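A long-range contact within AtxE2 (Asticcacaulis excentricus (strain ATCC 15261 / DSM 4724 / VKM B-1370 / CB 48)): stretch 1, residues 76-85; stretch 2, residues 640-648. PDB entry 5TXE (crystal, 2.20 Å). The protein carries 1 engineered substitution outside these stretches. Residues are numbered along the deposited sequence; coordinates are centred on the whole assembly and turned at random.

Stretch 1 (76-85) QADPVTNLNV
Stretch 2 (640-648) KWQPAHRLA

Residues 76-85 of AtxE2 form a β-hairpin whose turn packs against the start of a helix more than 550 residues further along the chain. The strands 76-78 and 83-85 are antiparallel, paired by Gln-76 N to Val-85 O and Val-85 N to Gln-76 O, both 2.9 Å, and by Asp-78 N to Leu-83 O at 3.0 Å. Between them, Pro-79 to Thr-81 adopt helical phi/psi values (-80/-12, -81/-47 and -83/-13), and Asn-82 has positive phi (61/45), which brings the chain back so that Leu-83 N bonds to Asp-78 O at 3.1 Å. The side chain of Asp-78 (chi1 t), whose CA-to-CB bond points away from the helix, braces the turn, Asp-78 OD1 accepting from Val-80 N at 2.9 Å.

In the second stretch, Lys-640 and Trp-641 lead to Gln-642 at the N-cap position, and the helix runs from Pro-643 beyond Ala-648. Its first turns are closed by Arg-646 N to Gln-642 O and Leu-647 N to Pro-643 O, each 3.0 Å. The backbones come closest at Pro-79 and Ala-644, with CA atoms 4.2 Å apart, and the contact buries 408 Å² in total.

Pro-643 contributes the most surface, 95 Å². Its CA-to-CB bond points toward the hairpin, and its C-gamma exo ring meets both strands: Pro-643 CG lies 3.7 Å from Ala-77 CB and Pro-643 CB 3.7 Å from Asp-78 O; Pro-643 CG is also 3.8 Å from Asn-84 ND2.

Asn-82, with 80 Å² covered, supplies the principal polar link. Its CA-to-CB bond runs sideways, but with chi1 at -169° (t) and chi2 at 33° the amide reaches the helix N-terminus. Asn-82 OD1 accepts a hydrogen bond from Ala-644 N at 2.8 Å with an angle of 163°, satisfying an amide in the first turn, where no preceding helical carbonyl is available. Asn-82 OD1 also lies 3.2 Å from Pro-643 N, but the proline nitrogen has no hydrogen to share. At the other end of the amide, Asn-82 ND2 donates to Gln-642 OE1 at 2.9 Å; Gln-642 (chi1 m, chi2 t, chi3 41°) thereby joins the same polar cluster.

Pro-79, with 64 Å² covered and a C-gamma endo ring, extends the apolar contact along the helix. Pro-79 CB lies 4.4 Å from Pro-643 CB and 3.8 Å from Leu-647 CD2, the latter residue one helical turn on, with chi1 t and chi2 p. Pro-79 O sits 3.5 Å from Ala-644 CB, so the turn backbone rests closely on this small side chain.

Asn-84 (chi1 m, chi2 -77°) makes a second polar connection, before the helix begins. Asn-84 ND2 donates a weak hydrogen bond to Trp-641 O at 3.4 Å, with an angle of only 127°. Water 1 bridges the same two atoms, accepting from Asn-84 ND2 at 3.0 Å and donating to Trp-641 O at 2.5 Å.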

# COMPACT_ATOMS: atom_id res chain seq x y z
N GLN A 76 -6.05 15.44 -2.42
CA GLN A 76 -6.98 15.64 -1.35
C GLN A 76 -8.42 15.25 -1.72
O GLN A 76 -9.00 15.70 -2.69
CB GLN A 76 -6.95 17.07 -0.88
CG GLN A 76 -7.72 17.22 0.44
CD GLN A 76 -7.35 18.46 1.20
OE1 GLN A 76 -6.38 19.17 0.88
NE2 GLN A 76 -8.11 18.72 2.21
N ALA A 77 -9.00 14.43 -0.87
CA ALA A 77 -10.28 13.80 -1.17
C ALA A 77 -11.43 14.64 -0.67
O ALA A 77 -11.38 15.18 0.44
CB ALA A 77 -10.32 12.40 -0.53
N ASP A 78 -12.50 14.68 -1.47
CA ASP A 78 -13.70 15.42 -1.10
C ASP A 78 -14.87 14.49 -1.26
O ASP A 78 -15.25 14.16 -2.37
CB ASP A 78 -13.88 16.64 -2.01
CG ASP A 78 -15.16 17.45 -1.65
OD1 ASP A 78 -15.99 17.03 -0.80
OD2 ASP A 78 -15.33 18.55 -2.23
N PRO A 79 -15.48 14.08 -0.14
CA PRO A 79 -16.53 13.08 -0.16
C PRO A 79 -17.90 13.63 -0.55
O PRO A 79 -18.78 12.87 -0.92
CB PRO A 79 -16.54 12.53 1.26
CG PRO A 79 -16.01 13.65 2.08
CD PRO A 79 -15.06 14.42 1.22
N VAL A 80 -18.04 14.96 -0.58
CA VAL A 80 -19.30 15.56 -1.00
C VAL A 80 -19.37 15.57 -2.50
O VAL A 80 -20.38 15.17 -3.09
CB VAL A 80 -19.46 16.97 -0.41
CG1 VAL A 80 -20.73 17.66 -0.95
CG2 VAL A 80 -19.56 16.88 1.11
N THR A 81 -18.30 16.01 -3.16
CA THR A 81 -18.27 15.98 -4.62
C THR A 81 -17.86 14.63 -5.08
O THR A 81 -18.00 14.32 -6.27
CB THR A 81 -17.20 16.93 -5.24
OG1 THR A 81 -15.91 16.60 -4.65
CG2 THR A 81 -17.56 18.37 -4.96
N ASN A 82 -17.35 13.79 -4.18
CA ASN A 82 -16.91 12.42 -4.52
C ASN A 82 -15.80 12.42 -5.54
O ASN A 82 -15.80 11.66 -6.48
CB ASN A 82 -18.05 11.49 -4.96
CG ASN A 82 -17.59 10.04 -5.03
OD1 ASN A 82 -16.73 9.63 -4.24
ND2 ASN A 82 -18.10 9.27 -5.99
N LEU A 83 -14.84 13.29 -5.31
CA LEU A 83 -13.69 13.48 -6.19
C LEU A 83 -12.45 13.81 -5.40
O LEU A 83 -12.51 14.56 -4.43
CB LEU A 83 -13.93 14.66 -7.14
CG LEU A 83 -14.86 14.42 -8.34
CD1 LEU A 83 -15.13 15.77 -9.07
CD2 LEU A 83 -14.34 13.40 -9.34
N ASN A 84 -11.36 13.18 -5.79
CA ASN A 84 -10.04 13.64 -5.43
C ASN A 84 -9.65 14.86 -6.23
O ASN A 84 -9.97 14.98 -7.40
CB ASN A 84 -9.03 12.54 -5.68
CG ASN A 84 -9.08 11.46 -4.60
OD1 ASN A 84 -8.58 11.66 -3.51
ND2 ASN A 84 -9.71 10.35 -4.90
N VAL A 85 -8.99 15.78 -5.56
CA VAL A 85 -8.42 16.95 -6.19
C VAL A 85 -6.88 16.82 -6.13
O VAL A 85 -6.33 16.64 -5.05
CB VAL A 85 -8.81 18.22 -5.40
CG1 VAL A 85 -8.21 19.45 -6.07
CG2 VAL A 85 -10.34 18.34 -5.41
N LYS A 640 -10.32 0.78 -2.38
CA LYS A 640 -11.35 1.69 -2.86
C LYS A 640 -10.76 3.05 -3.12
O LYS A 640 -9.83 3.40 -2.48
CB LYS A 640 -12.54 1.77 -1.92
CG LYS A 640 -13.28 0.47 -1.80
CD LYS A 640 -14.37 0.56 -0.76
CE LYS A 640 -15.14 -0.74 -0.63
NZ LYS A 640 -14.39 -1.79 0.12
N TRP A 641 -11.28 3.75 -4.12
CA TRP A 641 -10.68 4.99 -4.57
C TRP A 641 -11.63 6.18 -4.47
O TRP A 641 -11.17 7.34 -4.45
CB TRP A 641 -10.18 4.80 -6.01
CG TRP A 641 -11.22 4.62 -7.03
CD1 TRP A 641 -11.86 3.48 -7.33
CD2 TRP A 641 -11.71 5.63 -7.98
NE1 TRP A 641 -12.76 3.70 -8.38
CE2 TRP A 641 -12.68 5.01 -8.77
CE3 TRP A 641 -11.42 6.97 -8.21
CZ2 TRP A 641 -13.36 5.68 -9.80
CZ3 TRP A 641 -12.11 7.65 -9.22
CH2 TRP A 641 -13.06 6.99 -10.01
N GLN A 642 -12.95 5.94 -4.39
CA GLN A 642 -13.91 7.05 -4.43
C GLN A 642 -14.17 7.58 -3.02
O GLN A 642 -14.52 6.83 -2.12
CB GLN A 642 -15.23 6.67 -5.10
CG GLN A 642 -15.07 6.13 -6.52
CD GLN A 642 -16.41 5.90 -7.20
OE1 GLN A 642 -17.32 6.68 -7.08
NE2 GLN A 642 -16.52 4.81 -7.88
N PRO A 643 -13.91 8.88 -2.81
CA PRO A 643 -13.98 9.41 -1.45
C PRO A 643 -15.32 9.22 -0.75
O PRO A 643 -15.33 8.97 0.47
CB PRO A 643 -13.71 10.89 -1.66
CG PRO A 643 -12.82 10.92 -2.88
CD PRO A 643 -13.41 9.88 -3.77
N ALA A 644 -16.44 9.34 -1.48
CA ALA A 644 -17.75 9.14 -0.83
C ALA A 644 -17.86 7.72 -0.34
O ALA A 644 -18.41 7.44 0.72
CB ALA A 644 -18.88 9.47 -1.78
N HIS A 645 -17.32 6.81 -1.13
CA HIS A 645 -17.38 5.42 -0.73
C HIS A 645 -16.57 5.17 0.53
O HIS A 645 -17.01 4.41 1.42
CB HIS A 645 -16.84 4.52 -1.82
CG HIS A 645 -17.70 4.44 -3.01
ND1 HIS A 645 -17.28 3.86 -4.19
CD2 HIS A 645 -18.98 4.83 -3.22
CE1 HIS A 645 -18.25 3.91 -5.07
NE2 HIS A 645 -19.27 4.55 -4.52
N ARG A 646 -15.36 5.71 0.57
CA ARG A 646 -14.49 5.51 1.73
C ARG A 646 -15.15 6.04 2.96
O ARG A 646 -15.16 5.39 3.99
CB ARG A 646 -13.15 6.17 1.51
CG ARG A 646 -12.22 6.20 2.75
CD ARG A 646 -10.74 6.42 2.36
NE ARG A 646 -10.17 5.16 1.86
CZ ARG A 646 -9.93 4.86 0.59
NH1 ARG A 646 -10.08 5.76 -0.41
NH2 ARG A 646 -9.52 3.64 0.31
N LEU A 647 -15.74 7.23 2.87
CA LEU A 647 -16.40 7.79 4.03
C LEU A 647 -17.54 6.93 4.52
O LEU A 647 -17.76 6.77 5.70
CB LEU A 647 -16.88 9.22 3.72
CG LEU A 647 -17.65 9.89 4.86
CD1 LEU A 647 -16.78 9.98 6.09
CD2 LEU A 647 -18.10 11.31 4.49
N ALA A 648 -18.30 6.36 3.57
CA ALA A 648 -19.43 5.53 3.89
C ALA A 648 -18.96 4.21 4.50
O ALA A 648 -19.55 3.73 5.42
CB ALA A 648 -20.21 5.27 2.63
O HOH W 1 -9.41 8.10 -2.88